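Carboxyl esterase NP (PDB 4CCW) hydrolyses carboxylic esters, naproxen esters among them, to an alcohol and a carboxylate as an esterase of the alpha/beta hydrolase fold. Local coordinates at residues A63-T68 with K198-G203; G14-Q19 with G203-D208; L182-T187 with E244-P249; R31-Y36 with V46-P51; H124-S129 with S148-S153. All blocks are in the same frame, centred on the assembly; numbering follows the deposited sequence.

Interaction 1 of 5, residues A63-T68 with K198-G203. With VKC ((2-hydroxyethoxy)acetic acid), chain B.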
# COMPACT_ATOMS: atom_id res chain seq x y z
N ALA A 63 -3.81 0.32 3.56
CA ALA A 63 -5.21 0.77 3.62
C ALA A 63 -5.37 2.01 4.49
O ALA A 63 -4.82 2.08 5.58
CB ALA A 63 -6.14 -0.33 4.12
N LEU A 64 -6.11 2.99 3.97
CA LEU A 64 -6.55 4.19 4.71
C LEU A 64 -5.44 5.22 4.98
O LEU A 64 -5.73 6.30 5.52
CB LEU A 64 -7.25 3.82 6.02
CG LEU A 64 -8.37 2.77 6.00
CD1 LEU A 64 -8.91 2.64 7.42
CD2 LEU A 64 -9.49 3.13 5.02
N PHE A 65 -4.21 4.89 4.57
CA PHE A 65 -3.03 5.69 4.91
C PHE A 65 -2.62 6.69 3.82
O PHE A 65 -1.97 7.68 4.12
CB PHE A 65 -1.84 4.75 5.22
CG PHE A 65 -1.73 4.34 6.66
CD1 PHE A 65 -2.85 4.30 7.50
CD2 PHE A 65 -0.49 3.97 7.19
CE1 PHE A 65 -2.73 3.91 8.83
CE2 PHE A 65 -0.37 3.59 8.52
CZ PHE A 65 -1.49 3.55 9.34
N SER A 66 -3.01 6.42 2.57
CA SER A 66 -2.59 7.18 1.37
C SER A 66 -1.10 7.09 1.04
O SER A 66 -0.29 6.55 1.81
CB SER A 66 -3.03 8.67 1.45
OG SER A 66 -2.10 9.45 2.17
N SER A 67 -0.73 7.68 -0.10
CA SER A 67 0.66 7.72 -0.54
C SER A 67 1.57 8.56 0.36
O SER A 67 2.80 8.44 0.29
CB SER A 67 0.73 8.26 -1.96
OG SER A 67 0.22 7.30 -2.86
N THR A 68 0.99 9.42 1.20
CA THR A 68 1.78 10.27 2.07
C THR A 68 2.57 9.47 3.11
O THR A 68 3.49 10.03 3.72
CB THR A 68 0.92 11.31 2.82
OG1 THR A 68 0.00 10.61 3.68
CG2 THR A 68 0.15 12.20 1.85
N LYS A 198 -2.92 13.09 12.10
CA LYS A 198 -4.01 14.04 11.86
C LYS A 198 -4.73 13.75 10.54
O LYS A 198 -5.96 13.83 10.47
CB LYS A 198 -3.51 15.49 11.88
CG LYS A 198 -3.45 16.12 13.26
CD LYS A 198 -3.10 17.60 13.15
CE LYS A 198 -3.17 18.30 14.51
NZ LYS A 198 -3.22 19.78 14.37
N GLN A 199 -3.95 13.43 9.51
CA GLN A 199 -4.51 13.06 8.21
C GLN A 199 -5.29 11.75 8.27
O GLN A 199 -6.37 11.62 7.69
CB GLN A 199 -3.41 12.98 7.13
CG GLN A 199 -3.93 12.59 5.75
CD GLN A 199 -2.84 12.09 4.81
OE1 GLN A 199 -1.66 12.19 5.10
NE2 GLN A 199 -3.26 11.58 3.67
N PHE A 200 -4.73 10.76 8.97
CA PHE A 200 -5.38 9.47 9.10
C PHE A 200 -6.73 9.64 9.80
O PHE A 200 -7.74 9.10 9.36
CB PHE A 200 -4.46 8.48 9.83
CG PHE A 200 -5.11 7.17 10.15
CD1 PHE A 200 -5.47 6.28 9.14
CD2 PHE A 200 -5.34 6.79 11.47
CE1 PHE A 200 -6.07 5.07 9.43
CE2 PHE A 200 -5.93 5.58 11.77
CZ PHE A 200 -6.30 4.71 10.75
N GLN A 201 -6.73 10.43 10.88
CA GLN A 201 -7.96 10.76 11.60
C GLN A 201 -8.98 11.44 10.69
O GLN A 201 -10.17 11.08 10.72
CB GLN A 201 -7.64 11.65 12.81
CG GLN A 201 -6.71 11.00 13.84
CD GLN A 201 -6.52 11.84 15.09
OE1 GLN A 201 -5.81 12.86 15.08
NE2 GLN A 201 -7.12 11.41 16.19
N ALA A 202 -8.53 12.41 9.90
CA ALA A 202 -9.44 13.18 9.04
C ALA A 202 -10.02 12.27 7.96
O ALA A 202 -11.20 12.40 7.60
CB ALA A 202 -8.74 14.40 8.43
N GLY A 203 -9.22 11.31 7.51
CA GLY A 203 -9.69 10.29 6.59
C GLY A 203 -10.83 9.49 7.17
O GLY A 203 -11.86 9.30 6.52
C VKC B . -4.69 -0.41 7.76
O VKC B . -4.52 -1.65 7.66
CA VKC B . -6.10 0.12 7.93
CD VKC B . -9.36 -1.02 6.96
CG VKC B . -8.29 -0.82 8.03
OAD VKC B . -7.01 -0.84 7.40
OE1 VKC B . -10.54 -0.27 7.28
OXT VKC B . -3.74 0.40 7.72
O HOH W 1 -8.07 7.50 6.93
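The rings of Phe65 and Phe200 meet in an offset edge-to-face pair, centroids 5.2 Å apart and planes at 76°, with CE1 of Phe65 turned toward the face of Phe200. Over one face of Phe65, near the rim, lies OXT of the bound (2-hydroxyethoxy)acetic acid, and the edge of Phe200 carries the carbonyl of Leu64, whose O lies 3.6 Å from Phe200 CD1. A water donates both to Leu64 O and to Phe200 O, joining loop to helix. Beside the rings, Gln199 has CG anti to its backbone N (chi1 -180°) and an extended chain beyond. Its primary amide can both donate and accept, so one glutamine serves two hydroxyls of the loop: NE2 donates to Ser66 OG at 2.9 Å, and Thr68 OG1 donates to OE1 at 2.7 Å, the Thr68 and Gln199 side chains meeting tip to tip. Ser66 OG also accepts from Thr68 N, an ST turn that fixes the hydroxyl. An alanine in place of Gln199 would probably leave both hydroxyls without their amide partner and let the turn shift against the helix. Ala63, Leu64 and Phe65 line the ligand pocket, on the loop after strand 56-60 that in alpha/beta hydrolases commonly helps form the oxyanion hole.

Interaction 2 of 5, residues G14-Q19 with G203-D208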
# COMPACT_ATOMS: atom_id res chain seq x y z
N GLY A 14 -14.50 16.25 3.49
CA GLY A 14 -13.62 15.97 2.36
C GLY A 14 -12.56 17.05 2.18
O GLY A 14 -11.39 16.74 1.98
N ILE A 15 -12.98 18.31 2.26
CA ILE A 15 -12.06 19.45 2.19
C ILE A 15 -11.02 19.37 3.30
O ILE A 15 -9.83 19.57 3.06
CB ILE A 15 -12.82 20.81 2.27
CG1 ILE A 15 -13.63 21.03 0.99
CG2 ILE A 15 -11.87 21.98 2.54
CD1 ILE A 15 -12.79 21.27 -0.26
N ARG A 16 -11.47 19.03 4.51
CA ARG A 16 -10.58 18.90 5.64
C ARG A 16 -9.56 17.79 5.40
O ARG A 16 -8.37 17.97 5.68
CB ARG A 16 -11.36 18.63 6.92
CG ARG A 16 -10.49 18.26 8.11
CD ARG A 16 -11.31 18.14 9.38
NE ARG A 16 -12.27 17.05 9.29
CZ ARG A 16 -13.33 16.92 10.08
NH1 ARG A 16 -13.57 17.83 11.03
NH2 ARG A 16 -14.16 15.90 9.92
N TYR A 17 -10.02 16.66 4.86
CA TYR A 17 -9.11 15.56 4.55
C TYR A 17 -8.06 15.99 3.54
O TYR A 17 -6.86 15.78 3.77
CB TYR A 17 -9.84 14.31 4.05
CG TYR A 17 -8.84 13.24 3.66
CD1 TYR A 17 -8.09 12.57 4.64
CD2 TYR A 17 -8.57 12.97 2.32
CE1 TYR A 17 -7.14 11.62 4.29
CE2 TYR A 17 -7.63 12.01 1.96
CZ TYR A 17 -6.91 11.35 2.94
OH TYR A 17 -5.98 10.42 2.58
N TYR A 18 -8.49 16.61 2.44
CA TYR A 18 -7.57 17.14 1.45
C TYR A 18 -6.52 18.08 2.03
O TYR A 18 -5.35 18.02 1.65
CB TYR A 18 -8.33 17.82 0.30
CG TYR A 18 -8.72 16.88 -0.82
CD1 TYR A 18 -9.50 15.75 -0.57
CD2 TYR A 18 -8.33 17.13 -2.13
CE1 TYR A 18 -9.87 14.89 -1.59
CE2 TYR A 18 -8.69 16.28 -3.16
CZ TYR A 18 -9.46 15.16 -2.88
OH TYR A 18 -9.82 14.32 -3.90
N GLN A 19 -6.94 18.98 2.92
CA GLN A 19 -6.00 19.88 3.59
C GLN A 19 -4.96 19.11 4.41
O GLN A 19 -3.76 19.42 4.34
CB GLN A 19 -6.76 20.89 4.47
CG GLN A 19 -5.86 21.91 5.15
CD GLN A 19 -5.01 22.72 4.18
OE1 GLN A 19 -5.41 22.96 3.04
NE2 GLN A 19 -3.84 23.15 4.63
N GLY A 203 -9.22 11.31 7.51
CA GLY A 203 -9.69 10.29 6.59
C GLY A 203 -10.83 9.49 7.17
O GLY A 203 -11.86 9.30 6.52
N VAL A 204 -10.67 9.04 8.42
CA VAL A 204 -11.68 8.25 9.11
C VAL A 204 -12.97 9.06 9.31
O VAL A 204 -14.07 8.52 9.18
CB VAL A 204 -11.15 7.69 10.45
CG1 VAL A 204 -12.26 7.05 11.25
CG2 VAL A 204 -10.03 6.68 10.18
N MET A 205 -12.82 10.35 9.60
CA MET A 205 -13.98 11.23 9.78
C MET A 205 -14.70 11.56 8.46
O MET A 205 -15.88 11.93 8.47
CB MET A 205 -13.57 12.51 10.52
CG MET A 205 -13.12 12.28 11.96
SD MET A 205 -12.31 13.71 12.74
CE MET A 205 -12.34 13.24 14.46
N TRP A 206 -14.00 11.40 7.34
CA TRP A 206 -14.59 11.63 6.02
C TRP A 206 -15.32 10.41 5.54
O TRP A 206 -14.72 9.48 4.98
CB TRP A 206 -13.52 12.09 5.01
CG TRP A 206 -14.05 12.40 3.63
CD1 TRP A 206 -15.30 12.90 3.28
CD2 TRP A 206 -13.32 12.28 2.36
NE1 TRP A 206 -15.40 13.06 1.92
CE2 TRP A 206 -14.25 12.72 1.31
CE3 TRP A 206 -12.04 11.87 2.00
CZ2 TRP A 206 -13.90 12.72 -0.03
CZ3 TRP A 206 -11.70 11.88 0.64
CH2 TRP A 206 -12.60 12.30 -0.35
N GLN A 207 -16.64 10.41 5.75
CA GLN A 207 -17.47 9.21 5.54
C GLN A 207 -18.57 9.39 4.49
O GLN A 207 -19.24 8.42 4.12
CB GLN A 207 -18.07 8.76 6.87
CG GLN A 207 -17.04 8.36 7.91
CD GLN A 207 -17.65 8.07 9.27
OE1 GLN A 207 -17.41 8.78 10.25
NE2 GLN A 207 -18.46 7.01 9.33
N ASP A 208 -18.75 10.62 4.02
CA ASP A 208 -19.82 10.93 3.08
C ASP A 208 -19.35 11.08 1.63
O ASP A 208 -20.05 11.64 0.78
CB ASP A 208 -20.62 12.17 3.54
CG ASP A 208 -19.74 13.38 3.82
OD1 ASP A 208 -18.52 13.35 3.54
OD2 ASP A 208 -20.28 14.39 4.33
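Gly14 and Trp206 bring their CA atoms within 5.8 Å of each other, and one helical turn further on Tyr17 and Gly203 do the same at 5.7 Å. Helix 12-24 thus runs close to the last turn of helix 194-205, and Trp206 is the first residue to leave that helix. Both near points use glycine. CA of Gly14 sits over the face of the Trp206 five-membered ring, 3.4 Å from its centroid and 10° off the normal, a CH-pi contact; any CB would be pressed against NE1. At Gly203 a CB would likewise crowd the Tyr17 ring, whose CD1 lies 3.3 Å from Gly203 N. Tyr17 CG is anti to its backbone N (chi1 176°); its ring lies near the Trp206 six-membered ring, the planes 26° apart but slid so far that they barely overlap, and its OH is hydrogen-bonded to Gln199 NE2. Tyr18 presents its edge, CE1 reaching Trp206 CH2 at 4.0 Å. Toward solvent, the sulfur of Met205 lies over one face of the Arg16 guanidinium. Close helix packing through glycines, with aromatic rings filling the flank, here joins the N-terminal helix to the helical cap inserted between strands 146-152 and 236-241.

Interaction 3 of 5, residues L182-T187 with E244-P249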
# COMPACT_ATOMS: atom_id res chain seq x y z
N LEU A 182 -4.59 2.15 16.52
CA LEU A 182 -3.15 2.40 16.46
C LEU A 182 -2.35 1.74 17.60
O LEU A 182 -1.25 1.22 17.38
CB LEU A 182 -2.87 3.91 16.35
CG LEU A 182 -3.25 4.53 15.00
CD1 LEU A 182 -3.06 6.05 15.04
CD2 LEU A 182 -2.48 3.91 13.83
N ASN A 183 -2.91 1.74 18.80
CA ASN A 183 -2.27 1.10 19.95
C ASN A 183 -2.22 -0.41 19.79
O ASN A 183 -1.28 -1.07 20.25
CB ASN A 183 -2.98 1.50 21.24
CG ASN A 183 -2.83 2.98 21.57
OD1 ASN A 183 -2.08 3.70 20.91
ND2 ASN A 183 -3.53 3.43 22.60
N TRP A 184 -3.24 -0.96 19.14
CA TRP A 184 -3.28 -2.37 18.81
C TRP A 184 -2.25 -2.72 17.76
O TRP A 184 -1.51 -3.68 17.93
CB TRP A 184 -4.67 -2.75 18.33
CG TRP A 184 -4.82 -4.12 17.72
CD1 TRP A 184 -4.73 -5.36 18.37
CD2 TRP A 184 -5.12 -4.44 16.32
NE1 TRP A 184 -4.96 -6.38 17.48
CE2 TRP A 184 -5.19 -5.90 16.23
CE3 TRP A 184 -5.33 -3.68 15.16
CZ2 TRP A 184 -5.47 -6.56 15.04
CZ3 TRP A 184 -5.60 -4.36 13.96
CH2 TRP A 184 -5.67 -5.76 13.90
N MET A 185 -2.20 -1.93 16.69
CA MET A 185 -1.35 -2.23 15.55
C MET A 185 0.12 -1.89 15.81
O MET A 185 1.02 -2.48 15.21
CB MET A 185 -1.86 -1.49 14.30
CG MET A 185 -1.10 -1.79 13.03
SD MET A 185 -1.97 -1.21 11.57
CE MET A 185 -3.08 -2.59 11.34
N MET A 186 0.37 -0.94 16.70
CA MET A 186 1.74 -0.47 16.90
C MET A 186 2.19 -0.54 18.35
O MET A 186 1.47 -0.10 19.24
CB MET A 186 1.87 0.95 16.35
CG MET A 186 1.31 1.05 14.94
SD MET A 186 1.57 2.63 14.13
CE MET A 186 3.35 2.64 13.99
N THR A 187 3.37 -1.11 18.58
CA THR A 187 3.99 -1.16 19.91
C THR A 187 4.23 0.27 20.39
O THR A 187 4.09 0.57 21.58
CB THR A 187 5.30 -1.97 19.90
OG1 THR A 187 5.04 -3.29 19.38
CG2 THR A 187 5.90 -2.10 21.30
N GLU A 244 3.52 -8.27 14.09
CA GLU A 244 2.30 -8.26 13.24
C GLU A 244 1.07 -8.74 14.00
O GLU A 244 1.15 -9.67 14.79
CB GLU A 244 2.52 -9.12 11.97
CG GLU A 244 1.29 -9.21 11.07
CD GLU A 244 0.86 -7.86 10.52
OE1 GLU A 244 1.38 -7.46 9.45
OE2 GLU A 244 0.03 -7.20 11.19
N VAL A 245 -0.07 -8.09 13.75
CA VAL A 245 -1.32 -8.41 14.44
C VAL A 245 -2.44 -8.86 13.49
O VAL A 245 -3.46 -9.40 13.95
CB VAL A 245 -1.86 -7.20 15.24
CG1 VAL A 245 -0.95 -6.87 16.42
CG2 VAL A 245 -2.08 -6.00 14.31
N ILE A 246 -2.28 -8.61 12.19
CA ILE A 246 -3.39 -8.89 11.25
C ILE A 246 -3.49 -10.38 10.90
O ILE A 246 -4.53 -10.85 10.43
CB ILE A 246 -3.38 -8.00 9.96
CG1 ILE A 246 -2.24 -8.37 9.00
CG2 ILE A 246 -3.38 -6.51 10.37
CD1 ILE A 246 -2.51 -8.00 7.53
N TYR A 247 -2.38 -11.09 11.13
CA TYR A 247 -2.30 -12.56 11.10
C TYR A 247 -0.98 -12.95 11.75
O TYR A 247 -0.22 -12.08 12.21
CB TYR A 247 -2.44 -13.10 9.65
CG TYR A 247 -1.64 -12.32 8.64
CD1 TYR A 247 -0.27 -12.07 8.85
CD2 TYR A 247 -2.24 -11.81 7.49
CE1 TYR A 247 0.47 -11.34 7.95
CE2 TYR A 247 -1.51 -11.08 6.57
CZ TYR A 247 -0.15 -10.86 6.80
OH TYR A 247 0.59 -10.13 5.90
N ASP A 248 -0.70 -14.25 11.82
CA ASP A 248 0.56 -14.69 12.40
C ASP A 248 1.66 -14.59 11.34
O ASP A 248 1.54 -15.18 10.26
CB ASP A 248 0.42 -16.12 12.93
CG ASP A 248 1.70 -16.63 13.59
OD1 ASP A 248 2.79 -16.55 12.99
OD2 ASP A 248 1.61 -17.15 14.71
N PRO A 249 2.71 -13.77 11.61
CA PRO A 249 3.64 -13.48 10.53
C PRO A 249 4.49 -14.69 10.19
O PRO A 249 4.90 -14.84 9.05
CB PRO A 249 4.50 -12.33 11.09
CG PRO A 249 4.44 -12.50 12.58
CD PRO A 249 3.06 -13.07 12.86
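Val245 presses CG2 onto the face of the Trp184 indole, 3.5 Å from the centroid of its six-membered ring and 12° off the normal, a CH-pi contact. The branched valine suits the place, because its other methyl, CG1, reaches back to the backbone O of Trp184 at 3.6 Å and so fits against the helix as well as the ring. Alongside, the flexible chain of Met185, bent at its last torsion, brings CE to within 4.0 Å of Ile246 CG2. One shell out, Glu244 fixes the loop that offers these groups: its OE2 accepts from Val245 N at 2.7 Å and from Ile246 N at 2.9 Å, the second bond nearly straight at 169° although it meets OE2 from above the carboxylate plane. The other oxygen, OE1, is hydrogen-bonded to ND1 of His273, the likely proton acceptor, consistent with Glu244 being the acid of a catalytic triad. Met185 and Ile246 both touch His273 too, so this apolar pair borders the active site. Around them, Tyr168 of helix 163-171 stacks with Trp184, and Phe165 touches both Trp184 and Ile246. The contact therefore lays the C-terminal end of cap helix 177-185 on the loop that follows strand 236-241, just before Asp248 caps helix 249-259.

Interaction 4 of 5, residues R31-Y36 with V46-P51; sequences RCKSFY and VIASGP
The beta hairpin of strands 32-39 and 42-49 forms one end of the mixed sheet of this alpha/beta hydrolase, and Phe35 and Val46 are an antiparallel hydrogen-bonded pair within it. The short segments run at 153° to each other, 4.7 Å apart at closest approach. Phe35 N donates to Val46 O, and Val46 N donates back to Phe35 O at 2.9 Å; Lys33 and Ala48 exchange the same two bonds, while Ser34 and Ile47 between them form a non-hydrogen-bonded pair. On the face shared by Lys33, Phe35, Val46 and Ala48, the aromatic ring does the packing. Its CG lies between the backbone N and the carbonyl carbon (chi1 64°), and from there the ring lies alongside Val46, the two side chains pointing the same way: CB of the valine stands over one face, 4.0 Å from the centroid, and Phe35 CZ touches Val46 CG1 at 3.7 Å. Ala48 is small enough to meet the ring at its edge, CB 3.9 Å from Phe35 CE1, while the long Lys33 chain can carry its amine out to solvent. On the face of Cys32 and Ser34, Ile47 is buried, and its branch lets CG2 meet Cys32 SG at 3.7 Å while the side chain also touches Leu25 and Trp28. Ser49 OG is hydrogen-bonded to Trp28 NE1. Where the strands part, Gly50 adopts backbone angles that would jam a CB against the preceding carbonyl. There a water donates to Arg31 O at 2.6 Å and accepts from Gly50 N at 2.9 Å.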
# COMPACT_ATOMS: atom_id res chain seq x y z
N ARG A 31 12.26 16.74 -3.41
CA ARG A 31 11.39 17.42 -4.37
C ARG A 31 10.41 16.43 -5.00
O ARG A 31 10.81 15.37 -5.48
CB ARG A 31 12.20 18.13 -5.46
CG ARG A 31 11.55 19.42 -5.93
CD ARG A 31 11.93 19.83 -7.35
NE ARG A 31 13.35 19.69 -7.65
CZ ARG A 31 13.84 18.91 -8.62
NH1 ARG A 31 13.03 18.20 -9.39
NH2 ARG A 31 15.15 18.85 -8.82
N CYS A 32 9.13 16.78 -4.99
CA CYS A 32 8.13 15.95 -5.63
C CYS A 32 7.08 16.76 -6.38
O CYS A 32 6.98 17.98 -6.20
CB CYS A 32 7.46 15.04 -4.61
SG CYS A 32 6.36 15.93 -3.49
N LYS A 33 6.32 16.09 -7.24
CA LYS A 33 5.17 16.70 -7.88
C LYS A 33 3.94 15.83 -7.72
O LYS A 33 4.00 14.60 -7.86
CB LYS A 33 5.44 17.03 -9.36
CG LYS A 33 5.75 15.84 -10.26
CD LYS A 33 5.80 16.29 -11.71
CE LYS A 33 6.35 15.20 -12.62
NZ LYS A 33 6.46 15.66 -14.03
N SER A 34 2.82 16.47 -7.40
CA SER A 34 1.52 15.82 -7.33
C SER A 34 0.79 16.05 -8.64
O SER A 34 0.81 17.15 -9.18
CB SER A 34 0.70 16.41 -6.19
OG SER A 34 1.24 16.05 -4.94
N PHE A 35 0.16 15.00 -9.15
CA PHE A 35 -0.59 15.10 -10.40
C PHE A 35 -1.61 13.97 -10.52
O PHE A 35 -1.59 13.01 -9.74
CB PHE A 35 0.35 15.14 -11.62
CG PHE A 35 1.16 13.89 -11.82
CD1 PHE A 35 2.35 13.69 -11.11
CD2 PHE A 35 0.76 12.93 -12.74
CE1 PHE A 35 3.11 12.54 -11.31
CE2 PHE A 35 1.51 11.78 -12.94
CZ PHE A 35 2.69 11.59 -12.22
N TYR A 36 -2.48 14.09 -11.51
CA TYR A 36 -3.51 13.09 -11.75
C TYR A 36 -3.31 12.37 -13.08
O TYR A 36 -2.86 12.96 -14.07
CB TYR A 36 -4.91 13.72 -11.67
CG TYR A 36 -5.35 14.08 -10.27
CD1 TYR A 36 -6.02 13.15 -9.47
CD2 TYR A 36 -5.10 15.35 -9.73
CE1 TYR A 36 -6.43 13.47 -8.19
CE2 TYR A 36 -5.51 15.68 -8.44
CZ TYR A 36 -6.18 14.74 -7.68
OH TYR A 36 -6.59 15.04 -6.39
N VAL A 46 -0.99 10.77 -8.07
CA VAL A 46 0.38 10.25 -8.06
C VAL A 46 1.33 11.33 -7.54
O VAL A 46 1.20 12.51 -7.88
CB VAL A 46 0.84 9.80 -9.47
CG1 VAL A 46 2.23 9.18 -9.43
CG2 VAL A 46 -0.14 8.80 -10.07
N ILE A 47 2.28 10.90 -6.71
CA ILE A 47 3.39 11.73 -6.28
C ILE A 47 4.69 11.17 -6.87
O ILE A 47 5.06 10.02 -6.60
CB ILE A 47 3.49 11.77 -4.74
CG1 ILE A 47 2.14 12.17 -4.14
CG2 ILE A 47 4.57 12.75 -4.30
CD1 ILE A 47 1.96 11.72 -2.71
N ALA A 48 5.37 11.96 -7.70
CA ALA A 48 6.63 11.53 -8.33
C ALA A 48 7.83 12.20 -7.68
O ALA A 48 7.81 13.40 -7.41
CB ALA A 48 6.61 11.80 -9.83
N SER A 49 8.88 11.41 -7.46
CA SER A 49 10.15 11.89 -6.93
C SER A 49 11.29 11.17 -7.65
O SER A 49 11.08 10.12 -8.26
CB SER A 49 10.25 11.55 -5.43
OG SER A 49 9.07 11.89 -4.74
N GLY A 50 12.50 11.72 -7.57
CA GLY A 50 13.67 11.04 -8.12
C GLY A 50 13.99 11.45 -9.54
O GLY A 50 13.18 12.11 -10.20
N PRO A 51 15.19 11.05 -10.04
CA PRO A 51 15.66 11.49 -11.35
C PRO A 51 14.74 10.99 -12.45
O PRO A 51 14.33 9.84 -12.43
CB PRO A 51 17.04 10.82 -11.48
CG PRO A 51 17.43 10.44 -10.09
CD PRO A 51 16.13 10.11 -9.40
O HOH W 2 13.00 14.14 -6.01

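Interaction 5 of 5, residues H124-S129 with S148-S153; sequences HMIGLS and SAAILS
CG of Leu128 is anti to its backbone N (chi1 -177°), CG of Leu152 beside its own backbone N (chi1 -77°), and from these positions the two side chains cross at about a right angle, with Leu128 CD1 3.8 Å from Leu152 CB. Leu152 CD2 also reaches Ile126 CG2 at 3.9 Å, and Ala150, whose CB touches Ile126 CG1, adds a small residue to this apolar face. An alanine in place of Leu128 would probably leave one flank of Leu152 without its methyl partner and open a gap beside Leu152 where CG and its methyls now lie. Further back, Ser148 OG is hydrogen-bonded to His124 ND1 at the edge of the imidazole, at 3.0 Å. Parallel strands 123-128 and 146-152 are themselves laced by alternating backbone bonds. Ala150 N donates to Met125 O, Gly127 N to Ala150 O, and Leu152 N to Gly127 O at 2.8 Å. Ser129 N continues the ladder to Leu152 O at 3.0 Å, with a weak second bond to Ser153 O. Ser129 then turns sharply, at a positive phi of 55°, into helix 130-141, in the GxSxG pattern expected of a nucleophile elbow. Its OG is hydrogen-bonded to Ala63 N, and the nearest atoms of the Ser129 and His273 side chains are about 4 Å apart. From the adjoining strand end, Ser153 OG bonds to His273 O. A backbone held by its neighbouring strand would thus present the probable nucleophile at a fixed place.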
# COMPACT_ATOMS: atom_id res chain seq x y z
N HIS A 124 9.85 -1.80 -10.88
CA HIS A 124 9.90 -2.35 -9.54
C HIS A 124 8.68 -1.88 -8.82
O HIS A 124 8.12 -0.84 -9.15
CB HIS A 124 11.16 -1.89 -8.81
CG HIS A 124 12.43 -2.50 -9.36
ND1 HIS A 124 12.72 -3.81 -9.24
CD2 HIS A 124 13.51 -1.93 -10.05
CE1 HIS A 124 13.92 -4.07 -9.81
NE2 HIS A 124 14.40 -2.92 -10.30
N MET A 125 8.23 -2.68 -7.84
CA MET A 125 7.05 -2.34 -7.07
C MET A 125 7.29 -2.61 -5.60
O MET A 125 7.98 -3.58 -5.25
CB MET A 125 5.83 -3.15 -7.52
CG MET A 125 5.46 -2.97 -8.98
SD MET A 125 4.05 -4.00 -9.42
CE MET A 125 2.72 -3.14 -8.57
N ILE A 126 6.72 -1.74 -4.77
CA ILE A 126 6.70 -1.94 -3.33
C ILE A 126 5.28 -1.66 -2.90
O ILE A 126 4.69 -0.65 -3.28
CB ILE A 126 7.66 -0.98 -2.59
CG1 ILE A 126 9.10 -1.18 -3.08
CG2 ILE A 126 7.56 -1.16 -1.08
CD1 ILE A 126 10.07 -0.08 -2.65
N GLY A 127 4.72 -2.57 -2.11
CA GLY A 127 3.36 -2.40 -1.62
C GLY A 127 3.26 -2.89 -0.20
O GLY A 127 3.79 -3.96 0.12
N LEU A 128 2.60 -2.10 0.65
CA LEU A 128 2.38 -2.50 2.03
C LEU A 128 0.89 -2.68 2.26
O LEU A 128 0.07 -1.93 1.69
CB LEU A 128 3.00 -1.48 3.00
CG LEU A 128 2.95 -1.77 4.50
CD1 LEU A 128 4.27 -1.42 5.19
CD2 LEU A 128 1.78 -1.03 5.14
N SER A 129 0.52 -3.66 3.10
CA SER A 129 -0.90 -3.87 3.47
C SER A 129 -1.77 -4.04 2.21
O SER A 129 -1.45 -4.85 1.36
CB SER A 129 -1.39 -2.74 4.42
OG SER A 129 -2.80 -2.47 4.34
N SER A 148 10.55 -6.81 -10.37
CA SER A 148 10.57 -7.53 -9.10
C SER A 148 9.68 -6.74 -8.15
O SER A 148 9.36 -5.58 -8.42
CB SER A 148 11.99 -7.70 -8.55
OG SER A 148 12.49 -6.51 -7.98
N ALA A 149 9.28 -7.36 -7.04
CA ALA A 149 8.29 -6.78 -6.14
C ALA A 149 8.67 -7.04 -4.70
O ALA A 149 9.11 -8.14 -4.36
CB ALA A 149 6.92 -7.34 -6.44
N ALA A 150 8.53 -6.00 -3.87
CA ALA A 150 8.69 -6.10 -2.43
C ALA A 150 7.29 -5.96 -1.85
O ALA A 150 6.59 -4.96 -2.08
CB ALA A 150 9.59 -4.99 -1.90
N ILE A 151 6.88 -7.00 -1.14
CA ILE A 151 5.52 -7.08 -0.60
C ILE A 151 5.68 -7.01 0.90
O ILE A 151 6.31 -7.88 1.50
CB ILE A 151 4.81 -8.37 -1.08
CG1 ILE A 151 4.58 -8.29 -2.60
CG2 ILE A 151 3.51 -8.61 -0.32
CD1 ILE A 151 4.07 -9.57 -3.23
N LEU A 152 5.14 -5.95 1.50
CA LEU A 152 5.34 -5.68 2.92
C LEU A 152 4.04 -5.88 3.67
O LEU A 152 3.05 -5.22 3.34
CB LEU A 152 5.83 -4.24 3.14
CG LEU A 152 7.30 -3.84 2.87
CD1 LEU A 152 7.97 -4.55 1.71
CD2 LEU A 152 7.42 -2.33 2.68
N SER A 153 4.03 -6.76 4.68
CA SER A 153 2.84 -6.90 5.54
C SER A 153 1.54 -6.92 4.71
O SER A 153 0.63 -6.12 4.97
CB SER A 153 2.77 -5.74 6.53
OG SER A 153 3.97 -5.62 7.26

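Along the chain interaction 4 closes first, interaction 5 is nested inside interaction 1, and all three lie within the loop closed by interaction 2; interaction 3 alternates with interactions 1 and 2. Interactions 1 and 2 lie about 9 Å apart between centres and share helix 194-205 and Gly203. Interactions 4 and 5 belong to one sheet, 19 Å apart between centres: the first at its antiparallel hairpin end, the second in its parallel middle. Interaction 5 meets interaction 1 through Ser129 and Ala63, and touches interaction 3 through Ser153, Glu244 and Tyr247. The ligand pocket and its histidine therefore lie where central strands, pocket loop and cap helices converge.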